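Local coordinates for protein aromatic-amino-acid:2-oxoglutarate transaminase (Candida albicans, PDB 6HND) that probably transfers amino groups between aromatic amino acids and 2-oxo acids such as 2-oxoglutarate, using pyridoxal 5'-phosphate as cofactor, at residues Thr5-Lys10 against Asp274-Glu279; Ile184-Phe189 against Ala243-Ala248; Lys265-Ala270 against Asp328-Val333. All coordinates share one frame; numbering follows the deposited sequence.

Contact 1: residues Thr5-Lys10 against Asp274-Glu279; sequences THLISK and DFAIIE
H6 meets D274 tip to tip: NE2 of H6 gives its proton to OD1 of D274 over 2.8 Å, at an N-H...O angle of 159°. The acceptor lies in the plane of the imidazole and takes the bond on its syn lone pair. Ring and carboxylate are nearly coplanar, 20° apart, and OD2 of D274 comes within 3.2 Å of CD2 of H6, so the carboxylate faces the NE2-CD2 edge. CG of H6 sits between its own backbone N and carbonyl carbon (chi1 68°), which swings the ring alongside L7; CG of L7 lies 3.5 Å above one ring face, offset toward the rim. D274 closes helix 260-272 in a Schellman motif, and the strand 276-280 that follows is an inner strand of the seven-stranded sheet of the large domain, as in related aminotransferases. The N-terminal segment is thus fastened to the turn that leads into this sheet. OD1 of D274 has a second partner in the guanidinium of R332, and two cationic or polar N-H groups probably stabilise its negative charge. L7 is the apolar part: its CD2 lies 3.9 Å from OD1 of D274, a plain van der Waals contact, and its CD1 reaches CB of A276 at 4.4 Å. F177 of helix 166-177 packs against both L7 and A276. Beyond L7 the chain turns away, and the hydroxyl of S9 caps the N-terminus of helix 10-14.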
loop_
_atom_site.group_PDB
_atom_site.type_symbol
_atom_site.label_atom_id
_atom_site.label_comp_id
_atom_site.label_asym_id
_atom_site.label_seq_id
_atom_site.Cartn_x
_atom_site.Cartn_y
_atom_site.Cartn_z
ATOM N N THR B 5 21.148 -2.812 15.677
ATOM C CA THR B 5 20.222 -3.639 16.502
ATOM C C THR B 5 19.701 -2.811 17.691
ATOM O O THR B 5 18.475 -2.869 18.003
ATOM C CB THR B 5 20.933 -4.922 16.965
ATOM O OG1 THR B 5 21.249 -5.680 15.799
ATOM C CG2 THR B 5 20.113 -5.782 17.904
ATOM N N HIS B 6 20.574 -2.075 18.374
ATOM C CA HIS B 6 20.177 -1.350 19.614
ATOM C C HIS B 6 19.125 -0.269 19.294
ATOM O O HIS B 6 18.412 0.164 20.244
ATOM C CB HIS B 6 21.421 -0.793 20.330
ATOM C CG HIS B 6 22.110 0.309 19.594
ATOM N ND1 HIS B 6 22.835 0.091 18.424
ATOM C CD2 HIS B 6 22.194 1.632 19.858
ATOM C CE1 HIS B 6 23.329 1.233 18.000
ATOM N NE2 HIS B 6 22.963 2.200 18.871
ATOM N N LEU B 7 19.044 0.203 18.039
ATOM C CA LEU B 7 18.157 1.353 17.682
ATOM C C LEU B 7 16.791 0.836 17.203
ATOM O O LEU B 7 15.819 1.606 17.194
ATOM C CB LEU B 7 18.820 2.220 16.604
ATOM C CG LEU B 7 20.093 2.982 16.989
ATOM C CD1 LEU B 7 20.834 3.448 15.740
ATOM C CD2 LEU B 7 19.788 4.157 17.874
ATOM N N ILE B 8 16.694 -0.417 16.802
ATOM C CA ILE B 8 15.387 -0.985 16.348
ATOM C C ILE B 8 14.389 -0.992 17.517
ATOM O O ILE B 8 14.755 -1.378 18.632
ATOM C CB ILE B 8 15.599 -2.348 15.681
ATOM C CG1 ILE B 8 16.444 -2.159 14.421
ATOM C CG2 ILE B 8 14.273 -3.021 15.371
ATOM C CD1 ILE B 8 16.832 -3.456 13.739
ATOM N N SER B 9 13.199 -0.432 17.299
ATOM C CA SER B 9 12.079 -0.423 18.269
ATOM C C SER B 9 11.780 -1.865 18.709
ATOM O O SER B 9 11.862 -2.793 17.866
ATOM C CB SER B 9 10.845 0.238 17.693
ATOM O OG SER B 9 10.340 -0.480 16.576
ATOM N N LYS B 10 11.465 -2.024 19.992
ATOM C CA LYS B 10 10.960 -3.274 20.612
ATOM C C LYS B 10 9.747 -3.757 19.819
ATOM O O LYS B 10 9.714 -4.949 19.550
ATOM C CB LYS B 10 10.573 -3.031 22.075
ATOM C CG LYS B 10 11.628 -2.301 22.907
ATOM C CD LYS B 10 11.754 -2.772 24.336
ATOM C CE LYS B 10 12.211 -4.214 24.428
ATOM N NZ LYS B 10 13.459 -4.334 25.219
ATOM N N ASP B 274 23.806 9.022 20.235
ATOM C CA ASP B 274 23.258 7.699 19.846
ATOM C C ASP B 274 21.792 7.867 19.444
ATOM O O ASP B 274 20.931 7.317 20.137
ATOM C CB ASP B 274 23.402 6.661 20.965
ATOM C CG ASP B 274 23.125 5.254 20.483
ATOM O OD1 ASP B 274 23.319 4.983 19.281
ATOM O OD2 ASP B 274 22.692 4.452 21.307
ATOM N N PHE B 275 21.523 8.608 18.368
ATOM C CA PHE B 275 20.187 8.633 17.728
ATOM C C PHE B 275 20.316 8.193 16.263
ATOM O O PHE B 275 21.434 8.201 15.691
ATOM C CB PHE B 275 19.514 9.985 17.936
ATOM C CG PHE B 275 20.256 11.190 17.414
ATOM C CD1 PHE B 275 20.274 11.488 16.065
ATOM C CD2 PHE B 275 20.868 12.072 18.283
ATOM C CE1 PHE B 275 20.897 12.632 15.593
ATOM C CE2 PHE B 275 21.510 13.201 17.806
ATOM C CZ PHE B 275 21.525 13.476 16.460
ATOM N N ALA B 276 19.196 7.718 15.711
ATOM C CA ALA B 276 19.045 7.327 14.293
ATOM C C ALA B 276 18.796 8.576 13.447
ATOM O O ALA B 276 18.224 9.564 13.952
ATOM C CB ALA B 276 17.903 6.343 14.137
ATOM N N ILE B 277 19.160 8.486 12.174
ATOM C CA ILE B 277 18.841 9.513 11.155
ATOM C C ILE B 277 17.856 8.904 10.148
ATOM O O ILE B 277 18.190 7.905 9.485
ATOM C CB ILE B 277 20.119 10.032 10.486
ATOM C CG1 ILE B 277 21.086 10.613 11.522
ATOM C CG2 ILE B 277 19.764 11.042 9.385
ATOM C CD1 ILE B 277 22.464 10.926 10.959
ATOM N N ILE B 278 16.673 9.500 10.045
ATOM C CA ILE B 278 15.746 9.276 8.896
ATOM C C ILE B 278 16.026 10.414 7.901
ATOM O O ILE B 278 15.777 11.590 8.230
ATOM C CB ILE B 278 14.282 9.196 9.370
ATOM C CG1 ILE B 278 14.076 8.072 10.384
ATOM C CG2 ILE B 278 13.337 9.039 8.189
ATOM C CD1 ILE B 278 12.817 8.203 11.216
ATOM N N GLU B 279 16.575 10.056 6.747
ATOM C CA GLU B 279 16.901 10.974 5.637
ATOM C C GLU B 279 15.798 10.827 4.592
ATOM O O GLU B 279 15.602 9.699 4.059
ATOM C CB GLU B 279 18.277 10.652 5.034
ATOM C CG GLU B 279 18.660 11.565 3.869
ATOM C CD GLU B 279 20.020 11.231 3.229
ATOM O OE1 GLU B 279 20.164 10.119 2.658
ATOM O OE2 GLU B 279 20.926 12.093 3.262
#

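Contact 2: residues Ile184-Phe189 against Ala243-Ala248; sequences ILVEEF and ALYTIA
The Y245 ring is met at its edge by V186, whose CG1 lies near the ring plane, 4.1 Å from CD2, while F194 of helix 193-200 stacks on the ring. The OH of Y245 is hydrogen-bonded to D280. The other flat group is the carboxylate of E187, gripped on both oxygens by T246 and I247 of the neighbouring chain segment. OE1 accepts the backbone N-H of I247 at 3.0 Å in a nearly straight bond, on the syn side but 26° out of the carboxylate plane. OE2 takes the hydroxyl proton of T246 at 2.7 Å from above that plane. The extended chain beyond CG carries the acid this far across, and Q251 adds another donor to OE1. These bonds replace main-chain pairing where the strands part: a water accepts weakly from E187 N and donates to E187 OE1 and to Y245 O. Earlier in the strands the backbones pair directly, L185 N to A243 O at 3.0 Å and Y245 N to L185 O at 2.9 Å, the latter nearly along the C=O axis. On the face of I184, V186, A243 and Y245 the contacts between the strands are apolar, with CD1 of I184 set between CB of A243 (3.9 Å) and CB of Y245. On the other face, CB of L185 touches CD1 of L244. The strands run parallel, 19° apart, inside the seven-stranded mixed sheet of the pyridoxal-phosphate-dependent aminotransferase fold, and at their C-terminal ends I247 lines the pyridoxal 5'-phosphate pocket, so E187 fixes the backbone of a cofactor-contacting residue.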
loop_
_atom_site.group_PDB
_atom_site.type_symbol
_atom_site.label_atom_id
_atom_site.label_comp_id
_atom_site.label_asym_id
_atom_site.label_seq_id
_atom_site.Cartn_x
_atom_site.Cartn_y
_atom_site.Cartn_z
ATOM N N ILE B 184 11.242 11.981 18.775
ATOM C CA ILE B 184 11.942 12.210 17.486
ATOM C C ILE B 184 12.114 13.711 17.314
ATOM O O ILE B 184 11.158 14.485 17.588
ATOM C CB ILE B 184 11.257 11.555 16.273
ATOM C CG1 ILE B 184 12.110 11.788 15.022
ATOM C CG2 ILE B 184 9.831 12.034 16.117
ATOM C CD1 ILE B 184 11.899 10.814 13.907
ATOM N N LEU B 185 13.326 14.071 16.937
ATOM C CA LEU B 185 13.743 15.443 16.577
ATOM C C LEU B 185 13.257 15.707 15.156
ATOM O O LEU B 185 13.653 14.930 14.249
ATOM C CB LEU B 185 15.269 15.499 16.630
ATOM C CG LEU B 185 15.854 15.251 17.999
ATOM C CD1 LEU B 185 17.334 14.941 17.894
ATOM C CD2 LEU B 185 15.587 16.464 18.885
ATOM N N VAL B 186 12.456 16.751 14.971
ATOM C CA VAL B 186 11.904 17.105 13.641
ATOM C C VAL B 186 12.229 18.573 13.358
ATOM O O VAL B 186 12.054 19.418 14.270
ATOM C CB VAL B 186 10.399 16.803 13.600
ATOM C CG1 VAL B 186 9.780 17.210 12.284
ATOM C CG2 VAL B 186 10.113 15.332 13.873
ATOM N N GLU B 187 12.680 18.862 12.136
ATOM C CA GLU B 187 12.814 20.257 11.621
ATOM C C GLU B 187 11.515 21.019 11.909
ATOM O O GLU B 187 10.460 20.504 11.574
ATOM C CB GLU B 187 13.211 20.241 10.143
ATOM C CG GLU B 187 14.601 19.665 9.924
ATOM C CD GLU B 187 14.935 19.160 8.539
ATOM O OE1 GLU B 187 13.997 18.741 7.830
ATOM O OE2 GLU B 187 16.146 19.085 8.210
ATOM N N GLU B 188 11.624 22.207 12.510
ATOM C CA GLU B 188 10.491 22.985 13.075
ATOM C C GLU B 188 9.474 23.299 11.979
ATOM O O GLU B 188 8.305 23.388 12.337
ATOM C CB GLU B 188 10.949 24.273 13.750
ATOM C CG GLU B 188 11.528 25.329 12.819
ATOM C CD GLU B 188 11.861 26.630 13.550
ATOM O OE1 GLU B 188 11.119 26.962 14.524
ATOM O OE2 GLU B 188 12.863 27.326 13.147
ATOM N N PHE B 189 9.918 23.488 10.726
ATOM C CA PHE B 189 9.047 23.457 9.518
ATOM C C PHE B 189 9.397 22.180 8.772
ATOM O O PHE B 189 10.625 21.941 8.535
ATOM C CB PHE B 189 9.200 24.693 8.628
ATOM C CG PHE B 189 8.969 25.972 9.386
ATOM C CD1 PHE B 189 7.688 26.462 9.576
ATOM C CD2 PHE B 189 10.034 26.663 9.943
ATOM C CE1 PHE B 189 7.469 27.610 10.310
ATOM C CE2 PHE B 189 9.807 27.806 10.692
ATOM C CZ PHE B 189 8.528 28.267 10.884
ATOM N N ALA B 243 15.739 9.606 17.518
ATOM C CA ALA B 243 16.008 9.788 16.071
ATOM C C ALA B 243 15.910 11.256 15.649
ATOM O O ALA B 243 15.453 12.088 16.432
ATOM C CB ALA B 243 15.059 8.920 15.269
ATOM N N LEU B 244 16.422 11.554 14.457
ATOM C CA LEU B 244 16.262 12.859 13.766
ATOM C C LEU B 244 15.691 12.581 12.377
ATOM O O LEU B 244 16.224 11.693 11.684
ATOM C CB LEU B 244 17.610 13.587 13.690
ATOM C CG LEU B 244 17.662 14.759 12.714
ATOM C CD1 LEU B 244 16.972 15.986 13.315
ATOM C CD2 LEU B 244 19.103 15.065 12.328
ATOM N N TYR B 245 14.608 13.273 12.033
ATOM C CA TYR B 245 13.993 13.281 10.683
ATOM C C TYR B 245 14.451 14.572 10.022
ATOM O O TYR B 245 14.067 15.608 10.520
ATOM C CB TYR B 245 12.464 13.210 10.775
ATOM C CG TYR B 245 11.738 13.502 9.485
ATOM C CD1 TYR B 245 12.104 12.866 8.319
ATOM C CD2 TYR B 245 10.693 14.416 9.429
ATOM C CE1 TYR B 245 11.446 13.103 7.124
ATOM C CE2 TYR B 245 10.023 14.673 8.244
ATOM C CZ TYR B 245 10.407 14.011 7.087
ATOM O OH TYR B 245 9.783 14.217 5.903
ATOM N N THR B 246 15.257 14.488 8.969
ATOM C CA THR B 246 15.777 15.658 8.225
ATOM C C THR B 246 15.559 15.451 6.722
ATOM O O THR B 246 15.929 14.416 6.184
ATOM C CB THR B 246 17.248 15.921 8.583
ATOM O OG1 THR B 246 17.767 16.962 7.753
ATOM C CG2 THR B 246 18.104 14.681 8.460
ATOM N N ILE B 247 14.977 16.454 6.086
ATOM C CA ILE B 247 14.877 16.600 4.618
ATOM C C ILE B 247 16.088 17.454 4.215
ATOM O O ILE B 247 15.939 18.706 4.051
ATOM C CB ILE B 247 13.500 17.210 4.268
ATOM C CG1 ILE B 247 12.367 16.484 4.996
ATOM C CG2 ILE B 247 13.280 17.224 2.756
ATOM C CD1 ILE B 247 11.127 17.310 5.222
ATOM N N ALA B 248 17.268 16.829 4.139
ATOM C CA ALA B 248 18.574 17.524 4.269
ATOM C C ALA B 248 18.813 18.352 3.014
ATOM O O ALA B 248 19.349 19.481 3.138
ATOM C CB ALA B 248 19.720 16.564 4.544
HETATM O O HOH W 1 12.023 17.458 9.278
#

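Contact 3: residues Lys265-Ala270 against Asp328-Val333; sequences KIYDLA and DTTGRV
Y267 reaches out from helix 260-272 and brings its phenol oxygen to D328, with OH 3.0 Å from OD1. This is a possible hydrogen bond, though the phenol proton has another acceptor within reach. CG of Y267 is anti to the backbone N (chi1 -175°), which sends the ring off the helix toward the loop; ring and carboxylate planes stand 61° apart, and the two side chains cross at about a right angle. CZ of the ring also rests 3.6 Å from CA of D328, while CG2 of V333 approaches the ring edge near its plane. One turn along the helix, CB of A270 touches CD of R332 at 4.0 Å. The carbonyl O of A270 lies over one face of the guanidinium, close to NH1 but badly angled for a hydrogen bond; NH1 is instead bound to F275 O. A water in the guanidinium plane accepts from NE of R332 at 2.9 Å and also lies within hydrogen-bonding distance of the hydroxyls of Y267, a short approach, and T330. Behind this first shell, D328 is held by its own loop. OD1 accepts T330 N from well above the carboxylate plane and R332 N on its syn lone pair, the latter at 3.1 Å; OD2 accepts V333 N at 3.0 Å. Several N-H groups converging on the carboxylate would probably stabilise its charge. Since OD1 accepts from the backbone N two residues on, the arrangement is an Asx turn, in the loop that leads into strand 333-338, which lies next to strand 276-280 in the large-domain sheet.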
loop_
_atom_site.group_PDB
_atom_site.type_symbol
_atom_site.label_atom_id
_atom_site.label_comp_id
_atom_site.label_asym_id
_atom_site.label_seq_id
_atom_site.Cartn_x
_atom_site.Cartn_y
_atom_site.Cartn_z
ATOM N N LYS B 265 28.906 16.963 10.787
ATOM C CA LYS B 265 28.691 17.405 12.185
ATOM C C LYS B 265 27.400 16.792 12.744
ATOM O O LYS B 265 27.403 16.423 13.895
ATOM C CB LYS B 265 28.689 18.933 12.271
ATOM C CG LYS B 265 29.980 19.604 11.828
ATOM C CD LYS B 265 30.098 20.992 12.399
ATOM C CE LYS B 265 30.417 22.040 11.360
ATOM N NZ LYS B 265 31.801 21.901 10.865
ATOM N N ILE B 266 26.318 16.744 11.965
ATOM C CA ILE B 266 25.024 16.118 12.372
ATOM C C ILE B 266 25.281 14.635 12.637
ATOM O O ILE B 266 24.835 14.155 13.673
ATOM C CB ILE B 266 23.930 16.324 11.300
ATOM C CG1 ILE B 266 23.554 17.798 11.104
ATOM C CG2 ILE B 266 22.706 15.469 11.613
ATOM C CD1 ILE B 266 22.987 18.462 12.347
ATOM N N TYR B 267 26.002 13.945 11.748
ATOM C CA TYR B 267 26.306 12.496 11.890
ATOM C C TYR B 267 27.094 12.262 13.183
ATOM O O TYR B 267 26.719 11.343 13.989
ATOM C CB TYR B 267 27.052 11.940 10.675
ATOM C CG TYR B 267 27.248 10.452 10.780
ATOM C CD1 TYR B 267 26.205 9.591 10.506
ATOM C CD2 TYR B 267 28.444 9.902 11.195
ATOM C CE1 TYR B 267 26.340 8.218 10.638
ATOM C CE2 TYR B 267 28.607 8.532 11.306
ATOM C CZ TYR B 267 27.544 7.689 11.045
ATOM O OH TYR B 267 27.653 6.337 11.153
ATOM N N ASP B 268 28.108 13.099 13.415
ATOM C CA ASP B 268 28.996 12.993 14.600
ATOM C C ASP B 268 28.146 13.162 15.853
ATOM O O ASP B 268 28.394 12.430 16.824
ATOM C CB ASP B 268 30.170 13.989 14.542
ATOM C CG ASP B 268 31.274 13.570 13.582
ATOM O OD1 ASP B 268 31.215 12.437 13.067
ATOM O OD2 ASP B 268 32.164 14.392 13.331
ATOM N N LEU B 269 27.168 14.067 15.826
ATOM C CA LEU B 269 26.224 14.253 16.968
ATOM C C LEU B 269 25.292 13.035 17.064
ATOM O O LEU B 269 24.934 12.655 18.184
ATOM C CB LEU B 269 25.428 15.539 16.786
ATOM C CG LEU B 269 26.224 16.821 17.003
ATOM C CD1 LEU B 269 25.515 18.010 16.348
ATOM C CD2 LEU B 269 26.443 17.044 18.499
ATOM N N ALA B 270 24.953 12.407 15.939
ATOM C CA ALA B 270 24.102 11.192 15.919
ATOM C C ALA B 270 24.838 10.048 16.634
ATOM O O ALA B 270 24.159 9.281 17.332
ATOM C CB ALA B 270 23.704 10.824 14.504
ATOM N N ASP B 328 27.616 6.990 6.981
ATOM C CA ASP B 328 27.156 5.910 7.890
ATOM C C ASP B 328 28.099 4.712 7.745
ATOM O O ASP B 328 28.373 4.294 6.592
ATOM C CB ASP B 328 25.694 5.548 7.592
ATOM C CG ASP B 328 25.029 4.678 8.641
ATOM O OD1 ASP B 328 25.549 4.626 9.796
ATOM O OD2 ASP B 328 23.970 4.101 8.305
ATOM N N THR B 329 28.600 4.223 8.872
ATOM C CA THR B 329 29.443 3.001 8.976
ATOM C C THR B 329 28.688 1.860 9.684
ATOM O O THR B 329 29.156 0.717 9.553
ATOM C CB THR B 329 30.764 3.338 9.678
ATOM O OG1 THR B 329 30.487 3.915 10.955
ATOM C CG2 THR B 329 31.615 4.286 8.856
ATOM N N THR B 330 27.563 2.132 10.376
ATOM C CA THR B 330 26.914 1.170 11.312
ATOM C C THR B 330 25.453 0.879 10.956
ATOM O O THR B 330 24.904 -0.040 11.552
ATOM C CB THR B 330 26.958 1.711 12.741
ATOM O OG1 THR B 330 26.153 2.898 12.760
ATOM C CG2 THR B 330 28.373 1.991 13.199
ATOM N N GLY B 331 24.842 1.616 10.030
ATOM C CA GLY B 331 23.431 1.407 9.655
ATOM C C GLY B 331 22.503 2.234 10.527
ATOM O O GLY B 331 21.358 1.822 10.721
ATOM N N ARG B 332 22.970 3.382 11.025
ATOM C CA ARG B 332 22.174 4.274 11.911
ATOM C C ARG B 332 21.319 5.207 11.039
ATOM O O ARG B 332 20.405 5.871 11.580
ATOM C CB ARG B 332 23.182 4.927 12.855
ATOM C CG ARG B 332 22.890 6.332 13.341
ATOM C CD ARG B 332 24.168 6.932 13.903
ATOM N NE ARG B 332 24.837 6.083 14.883
ATOM C CZ ARG B 332 24.427 5.883 16.133
ATOM N NH1 ARG B 332 23.316 6.441 16.577
ATOM N NH2 ARG B 332 25.132 5.125 16.954
ATOM N N VAL B 333 21.599 5.243 9.733
ATOM C CA VAL B 333 20.838 6.004 8.702
ATOM C C VAL B 333 19.860 5.084 7.971
ATOM O O VAL B 333 20.271 3.981 7.485
ATOM C CB VAL B 333 21.787 6.656 7.684
ATOM C CG1 VAL B 333 21.049 7.312 6.529
ATOM C CG2 VAL B 333 22.693 7.656 8.381
HETATM O O HOH W 2 27.260 5.274 13.424
#

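Contact 2 is wholly buried between parallel strands, whereas contacts 1 and 3 lie farther from the chain's centre and each includes an exposed residue. All three converge on the large-domain sheet: strand 276-280 of contact 1 pairs with strand 243-246 of contact 2, and helix 260-272 of contact 3 runs directly into the turn before strand 276-280. R332 of contact 3 reaches back to the 274-279 segment of contact 1, while contacts 2 and 3 touch through L244 and I266. Contact 2, near the cofactor, combines backbone pairing with a carboxylate that grips the adjoining segment. In contrast, side-chain polar groups dominate the other two, away from the annotated sites: imidazole to carboxylate in contact 1, phenol, water and a loop-binding aspartate in contact 3.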